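Local coordinates for protein HcgC (Methanococcus maripaludis S2, PDB 5O4J) that acts as a SAM-dependent C-methyltransferase, probably methylating a pyridinol precursor during biosynthesis of the FeGP cofactor of [Fe]-hydrogenase, at residues N31-F36 against G161-Y166; Q44-G49 against S124-K129; S228-S233 against Y240-I245. All coordinates share one frame; numbering follows the deposited sequence. Where two conformers were deposited one is given.

Contact 1: residues N31-F36 against G161-Y166. With SO4 (sulfate ion), chain P.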
ATOM      1  N   ASN A  31     -19.730 -22.329   8.743  1.00 19.36           N
ATOM      2  CA  ASN A  31     -20.149 -22.014  10.099  1.00 20.02           C
ATOM      3  C   ASN A  31     -21.128 -20.842  10.131  1.00 20.44           C
ATOM      4  O   ASN A  31     -22.033 -20.820  10.974  1.00 21.85           O
ATOM      5  CB  ASN A  31     -18.927 -21.742  10.969  1.00 22.08           C
ATOM      6  CG  ASN A  31     -18.240 -23.025  11.399  1.00 34.29           C
ATOM      7  OD1 ASN A  31     -18.874 -24.085  11.466  1.00 36.82           O
ATOM      8  ND2 ASN A  31     -16.947 -22.942  11.681  1.00 36.47           N
ATOM      9  N   ALA A  32     -20.971 -19.865   9.235  1.00 19.21           N
ATOM     10  CA  ALA A  32     -21.950 -18.784   9.133  1.00 21.18           C
ATOM     11  C   ALA A  32     -23.332 -19.326   8.785  1.00 19.17           C
ATOM     12  O   ALA A  32     -24.347 -18.901   9.358  1.00 17.86           O
ATOM     13  CB  ALA A  32     -21.500 -17.770   8.079  1.00 19.79           C
ATOM     14  N   ILE A  33     -23.395 -20.260   7.839  1.00 17.45           N
ATOM     15  CA  ILE A  33     -24.664 -20.889   7.480  1.00 17.77           C
ATOM     16  C   ILE A  33     -25.216 -21.674   8.663  1.00 21.25           C
ATOM     17  O   ILE A  33     -26.402 -21.567   9.004  1.00 20.42           O
ATOM     18  CB  ILE A  33     -24.478 -21.774   6.234  1.00 18.99           C
ATOM     19  CG1 ILE A  33     -24.287 -20.885   5.008  1.00 21.48           C
ATOM     20  CG2 ILE A  33     -25.662 -22.730   6.048  1.00 20.72           C
ATOM     21  CD1 ILE A  33     -23.712 -21.600   3.797  1.00 23.83           C
ATOM     22  N   LYS A  34     -24.355 -22.453   9.325  1.00 22.93           N
ATOM     23  CA  LYS A  34     -24.778 -23.231  10.483  1.00 23.07           C
ATOM     24  C   LYS A  34     -25.452 -22.345  11.520  1.00 23.27           C
ATOM     25  O   LYS A  34     -26.531 -22.673  12.029  1.00 23.17           O
ATOM     26  CB  LYS A  34     -23.577 -23.940  11.103  1.00 23.37           C
ATOM     27  CG  LYS A  34     -23.903 -24.797  12.320  1.00 25.20           C
ATOM     28  CD  LYS A  34     -22.635 -25.367  12.940  1.00 31.36           C
ATOM     29  CE  LYS A  34     -22.944 -26.202  14.172  1.00 42.49           C
ATOM     30  NZ  LYS A  34     -21.693 -26.686  14.826  1.00 51.26           N
ATOM     31  N   TYR A  35     -24.809 -21.221  11.856  1.00 19.41           N
ATOM     32  CA  TYR A  35     -25.343 -20.328  12.874  1.00 20.26           C
ATOM     33  C   TYR A  35     -26.681 -19.750  12.446  1.00 23.82           C
ATOM     34  O   TYR A  35     -27.607 -19.625  13.259  1.00 24.94           O
ATOM     35  CB  TYR A  35     -24.331 -19.215  13.147  1.00 22.60           C
ATOM     36  CG  TYR A  35     -24.849 -18.139  14.057  1.00 34.45           C
ATOM     37  CD1 TYR A  35     -25.014 -18.378  15.409  1.00 46.78           C
ATOM     38  CD2 TYR A  35     -25.177 -16.884  13.565  1.00 40.39           C
ATOM     39  CE1 TYR A  35     -25.495 -17.402  16.249  1.00 54.92           C
ATOM     40  CE2 TYR A  35     -25.661 -15.893  14.404  1.00 49.39           C
ATOM     41  CZ  TYR A  35     -25.815 -16.160  15.746  1.00 57.35           C
ATOM     42  OH  TYR A  35     -26.293 -15.179  16.587  1.00 61.22           O
ATOM     43  N   PHE A  36     -26.793 -19.381  11.169  1.00 22.00           N
ATOM     44  CA  PHE A  36     -28.048 -18.847  10.657  1.00 21.80           C
ATOM     45  C   PHE A  36     -29.178 -19.867  10.769  1.00 23.49           C
ATOM     46  O   PHE A  36     -30.321 -19.504  11.078  1.00 24.21           O
ATOM     47  CB  PHE A  36     -27.849 -18.415   9.211  1.00 22.83           C
ATOM     48  CG  PHE A  36     -29.063 -17.792   8.589  1.00 21.33           C
ATOM     49  CD1 PHE A  36     -29.479 -16.529   8.966  1.00 22.03           C
ATOM     50  CD2 PHE A  36     -29.773 -18.463   7.615  1.00 23.28           C
ATOM     51  CE1 PHE A  36     -30.602 -15.943   8.376  1.00 24.66           C
ATOM     52  CE2 PHE A  36     -30.885 -17.881   7.023  1.00 23.44           C
ATOM     53  CZ  PHE A  36     -31.299 -16.620   7.412  1.00 23.50           C
ATOM     54  N   GLY A 161     -31.832 -15.453   3.799  1.00 22.77           N
ATOM     55  CA  GLY A 161     -30.564 -14.941   4.285  1.00 22.21           C
ATOM     56  C   GLY A 161     -29.592 -14.723   3.145  1.00 20.21           C
ATOM     57  O   GLY A 161     -29.648 -15.396   2.115  1.00 21.04           O
ATOM     58  N   VAL A 162     -28.687 -13.768   3.349  1.00 20.56           N
ATOM     59  CA  VAL A 162     -27.646 -13.441   2.380  1.00 19.96           C
ATOM     60  C   VAL A 162     -26.302 -13.696   3.043  1.00 18.62           C
ATOM     61  O   VAL A 162     -25.982 -13.074   4.061  1.00 20.42           O
ATOM     62  CB  VAL A 162     -27.753 -11.987   1.894  1.00 21.96           C
ATOM     63  CG1 VAL A 162     -26.623 -11.660   0.925  1.00 21.29           C
ATOM     64  CG2 VAL A 162     -29.092 -11.745   1.235  1.00 24.21           C
ATOM     65  N   LEU A 163     -25.510 -14.599   2.461  1.00 17.38           N
ATOM     66  CA  LEU A 163     -24.207 -14.948   3.013  1.00 16.88           C
ATOM     67  C   LEU A 163     -23.167 -13.951   2.521  1.00 17.58           C
ATOM     68  O   LEU A 163     -22.924 -13.844   1.315  1.00 18.90           O
ATOM     69  CB  LEU A 163     -23.829 -16.371   2.605  1.00 16.46           C
ATOM     70  CG  LEU A 163     -22.418 -16.820   2.974  1.00 19.61           C
ATOM     71  CD1 LEU A 163     -22.226 -16.897   4.475  1.00 20.47           C
ATOM     72  CD2 LEU A 163     -22.132 -18.151   2.307  1.00 21.93           C
ATOM     73  N   LYS A 164     -22.564 -13.220   3.448  1.00 17.26           N
ATOM     74  CA  LYS A 164     -21.582 -12.199   3.126  1.00 16.45           C
ATOM     75  C   LYS A 164     -20.237 -12.580   3.728  1.00 17.51           C
ATOM     76  O   LYS A 164     -20.174 -13.144   4.825  1.00 17.18           O
ATOM     77  CB  LYS A 164     -22.024 -10.827   3.647  1.00 18.25           C
ATOM     78  CG  LYS A 164     -23.393 -10.366   3.123  1.00 25.22           C
ATOM     79  CD  LYS A 164     -23.818  -9.054   3.790  1.00 32.05           C
ATOM     80  CE  LYS A 164     -25.130  -8.519   3.215  1.00 41.95           C
ATOM     81  NZ  LYS A 164     -25.048  -8.144   1.767  1.00 45.71           N
ATOM     82  N   THR A 165     -19.161 -12.265   3.014  1.00 18.73           N
ATOM     83  CA  THR A 165     -17.823 -12.569   3.499  1.00 17.08           C
ATOM     84  C   THR A 165     -16.888 -11.440   3.102  1.00 16.44           C
ATOM     85  O   THR A 165     -16.741 -11.137   1.912  1.00 17.77           O
ATOM     86  CB  THR A 165     -17.316 -13.912   2.956  1.00 15.61           C
ATOM     87  OG1 THR A 165     -18.291 -14.942   3.185  1.00 16.57           O
ATOM     88  CG2 THR A 165     -16.031 -14.301   3.657  1.00 14.44           C
ATOM     89  N   TYR A 166     -16.242 -10.841   4.103  1.00 16.19           N
ATOM     90  CA  TYR A 166     -15.326  -9.731   3.901  1.00 16.11           C
ATOM     91  C   TYR A 166     -14.051  -9.976   4.694  1.00 17.14           C
ATOM     92  O   TYR A 166     -13.983 -10.849   5.567  1.00 19.02           O
ATOM     93  CB  TYR A 166     -15.927  -8.397   4.351  1.00 17.35           C
ATOM     94  CG  TYR A 166     -17.308  -8.124   3.819  1.00 17.14           C
ATOM     95  CD1 TYR A 166     -17.521  -7.886   2.470  1.00 19.39           C
ATOM     96  CD2 TYR A 166     -18.405  -8.086   4.675  1.00 19.34           C
ATOM     97  CE1 TYR A 166     -18.796  -7.630   1.987  1.00 21.68           C
ATOM     98  CE2 TYR A 166     -19.676  -7.827   4.199  1.00 21.46           C
ATOM     99  CZ  TYR A 166     -19.869  -7.602   2.867  1.00 22.04           C
ATOM    100  OH  TYR A 166     -21.147  -7.341   2.411  1.00 21.57           O
TER
HETATM  101  S   SO4 P 303     -27.228  -4.796   2.553  1.00 56.11           S
HETATM  102  O1  SO4 P 303     -27.705  -5.998   3.266  1.00 59.90           O
HETATM  103  O2  SO4 P 303     -28.396  -4.021   2.089  1.00 57.63           O
HETATM  104  O3  SO4 P 303     -26.416  -3.975   3.480  1.00 55.65           O
HETATM  105  O4  SO4 P 303     -26.412  -5.199   1.387  1.00 57.48           O

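Contact 2: residues Q44-G49 against S124-K129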
ATOM      1  N   GLN A  44     -34.572 -32.124   2.738  1.00 33.59           N
ATOM      2  CA  GLN A  44     -33.830 -32.096   1.485  1.00 32.34           C
ATOM      3  C   GLN A  44     -33.238 -30.716   1.262  1.00 32.14           C
ATOM      4  O   GLN A  44     -33.972 -29.732   1.128  1.00 29.57           O
ATOM      5  CB  GLN A  44     -34.737 -32.481   0.323  1.00 32.70           C
ATOM      6  CG  GLN A  44     -34.039 -32.501  -1.022  1.00 31.98           C
ATOM      7  CD  GLN A  44     -34.994 -32.791  -2.149  1.00 37.31           C
ATOM      8  OE1 GLN A  44     -35.751 -31.922  -2.572  1.00 40.10           O
ATOM      9  NE2 GLN A  44     -34.986 -34.029  -2.625  1.00 40.57           N
ATOM     10  N   ALA A  45     -31.915 -30.652   1.200  1.00 31.31           N
ATOM     11  CA  ALA A  45     -31.202 -29.419   0.916  1.00 28.18           C
ATOM     12  C   ALA A  45     -30.627 -29.493  -0.487  1.00 27.37           C
ATOM     13  O   ALA A  45     -30.058 -30.517  -0.877  1.00 31.27           O
ATOM     14  CB  ALA A  45     -30.081 -29.180   1.928  1.00 31.12           C
ATOM     15  N   ILE A  46     -30.788 -28.416  -1.248  1.00 25.92           N
ATOM     16  CA  ILE A  46     -30.175 -28.289  -2.564  1.00 26.56           C
ATOM     17  C   ILE A  46     -29.224 -27.102  -2.530  1.00 27.33           C
ATOM     18  O   ILE A  46     -29.614 -25.993  -2.146  1.00 26.46           O
ATOM     19  CB  ILE A  46     -31.226 -28.137  -3.676  1.00 31.88           C
ATOM     20  CG1 ILE A  46     -31.991 -29.457  -3.805  1.00 37.51           C
ATOM     21  CG2 ILE A  46     -30.555 -27.756  -5.003  1.00 32.55           C
ATOM     22  CD1 ILE A  46     -32.916 -29.564  -4.999  1.00 42.48           C
ATOM     23  N   VAL A  47     -27.974 -27.351  -2.906  1.00 27.37           N
ATOM     24  CA  VAL A  47     -26.918 -26.350  -2.925  1.00 25.09           C
ATOM     25  C   VAL A  47     -26.487 -26.166  -4.373  1.00 28.13           C
ATOM     26  O   VAL A  47     -26.060 -27.131  -5.022  1.00 30.86           O
ATOM     27  CB  VAL A  47     -25.730 -26.774  -2.051  1.00 25.37           C
ATOM     28  CG1 VAL A  47     -24.616 -25.733  -2.104  1.00 28.01           C
ATOM     29  CG2 VAL A  47     -26.191 -27.024  -0.624  1.00 26.55           C
ATOM     30  N   PHE A  48     -26.601 -24.937  -4.877  1.00 23.58           N
ATOM     31  CA  PHE A  48     -26.155 -24.601  -6.225  1.00 23.82           C
ATOM     32  C   PHE A  48     -24.731 -24.063  -6.164  1.00 22.96           C
ATOM     33  O   PHE A  48     -24.454 -23.104  -5.433  1.00 22.59           O
ATOM     34  CB  PHE A  48     -27.077 -23.567  -6.874  1.00 23.99           C
ATOM     35  CG  PHE A  48     -28.451 -24.077  -7.180  1.00 27.30           C
ATOM     36  CD1 PHE A  48     -28.718 -24.716  -8.375  1.00 26.07           C
ATOM     37  CD2 PHE A  48     -29.482 -23.899  -6.274  1.00 28.52           C
ATOM     38  CE1 PHE A  48     -29.984 -25.187  -8.659  1.00 27.53           C
ATOM     39  CE2 PHE A  48     -30.751 -24.365  -6.556  1.00 27.83           C
ATOM     40  CZ  PHE A  48     -31.003 -25.003  -7.747  1.00 28.20           C
ATOM     41  N   GLY A  49     -23.831 -24.679  -6.934  1.00 22.09           N
ATOM     42  CA  GLY A  49     -22.459 -24.225  -7.034  1.00 19.98           C
ATOM     43  C   GLY A  49     -21.497 -25.064  -6.220  1.00 20.39           C
ATOM     44  O   GLY A  49     -21.349 -24.857  -5.016  1.00 20.91           O
ATOM     45  N   SER A 124     -37.159 -19.402  -8.259  1.00 35.38           N
ATOM     46  CA  SER A 124     -38.594 -19.256  -8.042  1.00 38.50           C
ATOM     47  C   SER A 124     -39.346 -20.574  -8.179  1.00 38.90           C
ATOM     48  O   SER A 124     -40.521 -20.642  -7.794  1.00 38.96           O
ATOM     49  CB  SER A 124     -39.169 -18.235  -9.023  1.00 40.31           C
ATOM     50  OG  SER A 124     -39.327 -18.807 -10.310  1.00 42.84           O
ATOM     51  N   LYS A 125     -38.719 -21.612  -8.725  1.00 38.29           N
ATOM     52  CA  LYS A 125     -39.383 -22.898  -8.873  1.00 45.81           C
ATOM     53  C   LYS A 125     -39.420 -23.693  -7.575  1.00 49.17           C
ATOM     54  O   LYS A 125     -40.069 -24.744  -7.529  1.00 48.37           O
ATOM     55  CB  LYS A 125     -38.695 -23.713  -9.969  1.00 49.94           C
ATOM     56  CG  LYS A 125     -38.600 -22.968 -11.295  1.00 55.00           C
ATOM     57  CD  LYS A 125     -39.144 -23.786 -12.451  1.00 64.25           C
ATOM     58  CE  LYS A 125     -39.195 -22.970 -13.740  1.00 73.90           C
ATOM     59  NZ  LYS A 125     -40.263 -21.927 -13.716  1.00 78.07           N
ATOM     60  N   PHE A 126     -38.764 -23.208  -6.523  1.00 44.39           N
ATOM     61  CA  PHE A 126     -38.733 -23.879  -5.234  1.00 37.60           C
ATOM     62  C   PHE A 126     -39.596 -23.131  -4.227  1.00 35.70           C
ATOM     63  O   PHE A 126     -39.935 -21.956  -4.405  1.00 35.52           O
ATOM     64  CB  PHE A 126     -37.289 -23.991  -4.728  1.00 36.19           C
ATOM     65  CG  PHE A 126     -36.372 -24.649  -5.711  1.00 36.96           C
ATOM     66  CD1 PHE A 126     -36.435 -26.019  -5.921  1.00 40.11           C
ATOM     67  CD2 PHE A 126     -35.471 -23.901  -6.451  1.00 38.44           C
ATOM     68  CE1 PHE A 126     -35.603 -26.632  -6.837  1.00 39.85           C
ATOM     69  CE2 PHE A 126     -34.640 -24.508  -7.372  1.00 35.61           C
ATOM     70  CZ  PHE A 126     -34.705 -25.876  -7.566  1.00 36.92           C
ATOM     71  N   ASN A 127     -39.943 -23.834  -3.152  1.00 31.77           N
ATOM     72  CA  ASN A 127     -40.735 -23.274  -2.058  1.00 32.29           C
ATOM     73  C   ASN A 127     -40.170 -23.822  -0.757  1.00 36.88           C
ATOM     74  O   ASN A 127     -40.813 -24.614  -0.057  1.00 39.44           O
ATOM     75  CB  ASN A 127     -42.217 -23.626  -2.216  1.00 37.94           C
ATOM     76  CG  ASN A 127     -43.088 -22.998  -1.140  1.00 46.74           C
ATOM     77  OD1 ASN A 127     -42.784 -21.923  -0.621  1.00 49.49           O
ATOM     78  ND2 ASN A 127     -44.173 -23.679  -0.787  1.00 48.97           N
ATOM     79  N   PRO A 128     -38.955 -23.422  -0.405  1.00 35.15           N
ATOM     80  CA  PRO A 128     -38.300 -23.975   0.778  1.00 34.04           C
ATOM     81  C   PRO A 128     -38.716 -23.241   2.047  1.00 31.68           C
ATOM     82  O   PRO A 128     -39.321 -22.169   2.017  1.00 33.05           O
ATOM     83  CB  PRO A 128     -36.811 -23.748   0.481  1.00 34.73           C
ATOM     84  CG  PRO A 128     -36.798 -22.477  -0.304  1.00 37.29           C
ATOM     85  CD  PRO A 128     -38.092 -22.451  -1.104  1.00 35.57           C
ATOM     86  N   LYS A 129     -38.387 -23.862   3.176  1.00 32.57           N
ATOM     87  CA  LYS A 129     -38.485 -23.175   4.455  1.00 34.25           C
ATOM     88  C   LYS A 129     -37.457 -22.059   4.543  1.00 32.14           C
ATOM     89  O   LYS A 129     -37.759 -20.961   5.020  1.00 31.00           O
ATOM     90  CB  LYS A 129     -38.276 -24.181   5.584  1.00 37.13           C
ATOM     91  CG  LYS A 129     -39.392 -25.197   5.703  1.00 40.63           C
ATOM     92  CD  LYS A 129     -39.059 -26.249   6.741  1.00 48.18           C
ATOM     93  CE  LYS A 129     -40.146 -27.307   6.821  1.00 57.84           C
ATOM     94  NZ  LYS A 129     -39.686 -28.509   7.566  1.00 63.81           N
TER

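Contact 3: residues S228-S233 against Y240-I245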
ATOM      1  N   SER A 228       2.904 -24.814  -0.755  1.00 20.72           N
ATOM      2  CA  SER A 228       3.128 -23.699   0.152  1.00 18.32           C
ATOM      3  C   SER A 228       2.554 -22.424  -0.449  1.00 17.93           C
ATOM      4  O   SER A 228       2.755 -22.136  -1.629  1.00 21.32           O
ATOM      5  CB  SER A 228       4.627 -23.499   0.406  1.00 19.69           C
ATOM      6  OG  SER A 228       5.194 -24.581   1.116  1.00 24.82           O
ATOM      7  N   ALA A 229       1.862 -21.636   0.378  1.00 18.50           N
ATOM      8  CA  ALA A 229       1.301 -20.383  -0.116  1.00 19.40           C
ATOM      9  C   ALA A 229       2.398 -19.407  -0.533  1.00 21.64           C
ATOM     10  O   ALA A 229       2.239 -18.675  -1.516  1.00 18.82           O
ATOM     11  CB  ALA A 229       0.387 -19.741   0.929  1.00 16.99           C
ATOM     12  N   ILE A 230       3.505 -19.369   0.201  1.00 17.78           N
ATOM     13  CA  ILE A 230       4.541 -18.360  -0.002  1.00 16.84           C
ATOM     14  C   ILE A 230       5.916 -18.988   0.116  1.00 19.23           C
ATOM     15  O   ILE A 230       6.155 -19.833   0.979  1.00 19.20           O
ATOM     16  CB  ILE A 230       4.405 -17.199   1.003  1.00 17.58           C
ATOM     17  CG1 ILE A 230       3.090 -16.458   0.743  1.00 19.22           C
ATOM     18  CG2 ILE A 230       5.566 -16.220   0.862  1.00 19.02           C
ATOM     19  CD1 ILE A 230       2.750 -15.379   1.747  1.00 21.10           C
ATOM     20  N   THR A 231       6.829 -18.539  -0.739  1.00 18.06           N
ATOM     21  CA  THR A 231       8.243 -18.878  -0.661  1.00 17.92           C
ATOM     22  C   THR A 231       9.047 -17.590  -0.528  1.00 19.46           C
ATOM     23  O   THR A 231       8.802 -16.623  -1.256  1.00 20.51           O
ATOM     24  CB  THR A 231       8.669 -19.671  -1.896  1.00 17.97           C
ATOM     25  OG1 THR A 231       7.897 -20.874  -1.960  1.00 20.51           O
ATOM     26  CG2 THR A 231      10.152 -20.018  -1.849  1.00 18.95           C
ATOM     27  N   VAL A 232       9.976 -17.563   0.425  1.00 18.43           N
ATOM     28  CA  VAL A 232      10.717 -16.352   0.745  1.00 17.41           C
ATOM     29  C   VAL A 232      12.206 -16.598   0.561  1.00 20.43           C
ATOM     30  O   VAL A 232      12.716 -17.668   0.916  1.00 22.33           O
ATOM     31  CB  VAL A 232      10.436 -15.878   2.186  1.00 20.63           C
ATOM     32  CG1 VAL A 232      11.011 -14.484   2.374  1.00 22.39           C
ATOM     33  CG2 VAL A 232       8.951 -15.906   2.486  1.00 27.38           C
ATOM     34  N   SER A 233      12.898 -15.587   0.048  1.00 18.60           N
ATOM     35  CA  SER A 233      14.356 -15.548  -0.029  1.00 17.50           C
ATOM     36  C   SER A 233      14.850 -14.494   0.959  1.00 19.40           C
ATOM     37  O   SER A 233      14.423 -13.334   0.897  1.00 21.53           O
ATOM     38  CB  SER A 233      14.813 -15.228  -1.453  1.00 20.63           C
ATOM     39  OG  SER A 233      16.228 -15.180  -1.555  1.00 22.10           O
ATOM     40  N   TYR A 240       9.162 -17.967  11.341  1.00 24.92           N
ATOM     41  CA  TYR A 240       8.099 -17.725  12.319  1.00 24.86           C
ATOM     42  C   TYR A 240       7.209 -16.560  11.912  1.00 25.47           C
ATOM     43  O   TYR A 240       5.974 -16.660  11.968  1.00 23.43           O
ATOM     44  CB  TYR A 240       8.702 -17.489  13.701  1.00 23.19           C
ATOM     45  CG  TYR A 240       9.451 -18.691  14.202  1.00 26.68           C
ATOM     46  CD1 TYR A 240       8.968 -19.973  13.972  1.00 33.88           C
ATOM     47  CD2 TYR A 240      10.654 -18.553  14.873  1.00 34.50           C
ATOM     48  CE1 TYR A 240       9.653 -21.080  14.410  1.00 38.48           C
ATOM     49  CE2 TYR A 240      11.344 -19.658  15.319  1.00 33.60           C
ATOM     50  CZ  TYR A 240      10.837 -20.916  15.081  1.00 36.22           C
ATOM     51  OH  TYR A 240      11.522 -22.015  15.517  1.00 40.37           O
ATOM     52  N   GLU A 241       7.809 -15.435  11.523  1.00 23.70           N
ATOM     53  CA  GLU A 241       7.006 -14.291  11.101  1.00 24.69           C
ATOM     54  C   GLU A 241       6.202 -14.624   9.853  1.00 25.15           C
ATOM     55  O   GLU A 241       5.079 -14.129   9.678  1.00 25.00           O
ATOM     56  CB  GLU A 241       7.910 -13.080  10.855  1.00 28.49           C
ATOM     57  CG  GLU A 241       8.598 -12.563  12.109  1.00 36.22           C
ATOM     58  CD  GLU A 241       9.932 -13.252  12.386  1.00 51.42           C
ATOM     59  OE1 GLU A 241      10.195 -14.330  11.809  1.00 47.29           O
ATOM     60  OE2 GLU A 241      10.720 -12.713  13.193  1.00 63.93           O
ATOM     61  N   LEU A 242       6.758 -15.470   8.982  1.00 24.18           N
ATOM     62  CA  LEU A 242       6.058 -15.888   7.770  1.00 24.19           C
ATOM     63  C   LEU A 242       4.704 -16.512   8.097  1.00 25.02           C
ATOM     64  O   LEU A 242       3.675 -16.131   7.522  1.00 24.46           O
ATOM     65  CB  LEU A 242       6.942 -16.872   7.000  1.00 24.18           C
ATOM     66  CG  LEU A 242       6.391 -17.639   5.806  1.00 29.30           C
ATOM     67  CD1 LEU A 242       5.771 -16.728   4.777  1.00 31.48           C
ATOM     68  CD2 LEU A 242       7.519 -18.480   5.180  1.00 24.86           C
ATOM     69  N   GLU A 243       4.679 -17.469   9.024  1.00 22.61           N
ATOM     70  CA  GLU A 243       3.412 -18.103   9.376  1.00 21.96           C
ATOM     71  C   GLU A 243       2.500 -17.140  10.139  1.00 21.25           C
ATOM     72  O   GLU A 243       1.280 -17.150   9.946  1.00 20.92           O
ATOM     73  CB  GLU A 243       3.652 -19.364  10.209  1.00 23.16           C
ATOM     74  CG  GLU A 243       4.615 -20.416   9.606  1.00 30.57           C
ATOM     75  CD  GLU A 243       4.230 -20.873   8.207  1.00 29.41           C
ATOM     76  OE1 GLU A 243       3.038 -21.169   7.985  1.00 25.01           O
ATOM     77  OE2 GLU A 243       5.129 -20.972   7.347  1.00 31.01           O
ATOM     78  N   GLU A 244       3.072 -16.315  11.021  1.00 22.70           N
ATOM     79  CA  GLU A 244       2.249 -15.382  11.788  0.52 26.07           C
ATOM     80  C   GLU A 244       1.535 -14.388  10.876  1.00 22.44           C
ATOM     81  O   GLU A 244       0.356 -14.083  11.091  1.00 18.56           O
ATOM     82  CB  GLU A 244       3.101 -14.639  12.818  0.52 29.90           C
ATOM     83  CG  GLU A 244       3.554 -15.492  14.002  0.52 35.42           C
ATOM     84  CD  GLU A 244       2.511 -15.584  15.106  0.52 39.95           C
ATOM     85  OE1 GLU A 244       2.560 -16.554  15.891  0.52 37.42           O
ATOM     86  OE2 GLU A 244       1.648 -14.684  15.195  0.52 41.49           O
ATOM     87  N   ILE A 245       2.221 -13.873   9.852  1.00 20.27           N
ATOM     88  CA  ILE A 245       1.596 -12.907   8.955  1.00 20.70           C
ATOM     89  C   ILE A 245       0.484 -13.562   8.147  1.00 20.65           C
ATOM     90  O   ILE A 245      -0.590 -12.979   7.961  1.00 21.06           O
ATOM     91  CB  ILE A 245       2.663 -12.266   8.049  1.00 23.70           C
ATOM     92  CG1 ILE A 245       3.527 -11.323   8.885  1.00 27.79           C
ATOM     93  CG2 ILE A 245       2.025 -11.527   6.882  1.00 21.61           C
ATOM     94  CD1 ILE A 245       4.831 -10.971   8.242  1.00 23.69           C
TER

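Contact 1: residues N31-F36 against G161-Y166
K164 NZ, on the face of strand 159-167 turned away from the helix that L163 meets, is gripped by two anionic groups: it forms a salt bridge with D135 and donates a hydrogen bond to sulfate O4, 3.3 Å from NZ. That sulfate, probably from the crystallisation liquor, also binds K258 and, in the second subunit, K164 and K258. On the other face the contact is apolar. L163 sends its two methyls to different helix residues, CD1 to A32 CB (3.8 Å) and CD2 to I33 CD1 (4.1 Å). With CG anti to the backbone N (chi1 173°), L163 reaches out from the strand toward the helix, and its side chain crosses that of I33 at about a right angle. Small A32 lets the helix come close here. F36 reaches down to the strand with CZ, 3.6 Å from G161 CA, where glycine is apt because a CB would collide with the ring, which also takes a cation-pi contact from K159. With an alanine here, G161 CA would probably lose the ring that covers it, and K159 its cation-pi partner. The axes of 31-36 and 161-166 come within 9.6 Å and run roughly antiparallel (146°), the helix-on-sheet packing of a Rossmann-like alpha/beta fold.

Contact 2: residues Q44-G49 against S124-K129
I46 and F48 project from the same side of strand 42-48, two residues apart in an extended backbone, and so both face F126 on the irregular loop between helix 120-123 and strand 130-134. The two phenylalanines approach from opposite directions and account for most of the contact. F48 CZ touches the far end of the other ring, 3.7 Å from F126 CE2 and 3.8 Å from F126 CZ. Both atoms lie at the edge of the F48 ring, with F126 CZ in its plane; F126 itself receives F48 at a slant. The planes are inclined at 55° and the centroids lie 5.9 Å apart, an oblique pairing. In both residues CG stands anti to the carbonyl carbon, beside the backbone N (chi1 -68° for F48, -54° for F126), which turns each ring toward the other. I46 adds a looser touch, its CD1 lying 4.4 Å from F126 CE1, a beta-branched, apolar residue that suits both the strand and a place beside the rings. L98 and P106 also pack on F126, while L94 and V71 lie against F48. The strand ends at F48, and G49 just after it touches the bound S-adenosylhomocysteine; its backbone angles would jam a CB against the carbonyl O of F48, so glycine suits the exit of the strand at the S-adenosylhomocysteine site. With carbon alone meeting carbon, the loop is joined to the strand by dispersion and exclusion of water, and the pairing depends on the shape and size of the rings more than on direction-sensitive bonds.

Contact 3: residues S228-S233 against Y240-I245
L242 lies against I230 and V232 where helix 239-251 packs on strand 230-234 of the four-stranded antiparallel sheet, a beta-alpha unit joined by a short connection. The inner side of the helix is close-fitting. L242 holds CG anti to its own amide nitrogen (chi1 171°), which carries both methyls to the strand. I230 and L242 slide past one another in opposite directions, with I230 CG2 4.0 Å from L242 CD1. Beta-branched I230 and V232 suit an extended strand, and alternation puts both on the helix side, while T231 between them points the other way and packs on Y207 of the third subunit. Helix 177-193 adds to the packing, since I192 touches both I230 and L242. The outer side of the helix is quite different: Y240, E241 and E244 are exposed, polar or amphipathic residues fit for solvent. E243, partly exposed, uses its two carboxylate oxygens to accept hydrogen bonds from the backbone N atoms of K15 and I16. Back at the buried side, V232 and L242 meet tip to tip, and V232 CG2 sits 4.0 Å from both L242 CD1 and L242 CD2.

Contacts 1 and 2 both involve strands of the same mixed sheet: helix 18-37 of contact 1 is followed in the chain by strand 42-48 of contact 2, and their centres lie 16 Å apart. In sequence, contact 2 is nested within the loop that contact 1 closes. Contact 2 reaches the S-adenosylhomocysteine site, where G49 touches the ligand and the F48 side chain is about 4 Å away; contact 1 lies a little farther off, the L163 side chain about 7 Å from it but about 4 Å from that of K29, which binds it. Contact 3 lies on the separate antiparallel sheet, its centre 29 Å from that of contact 1 and 41 Å from that of contact 2. The V232 side chain is about 11 Å from a bound pyridinol.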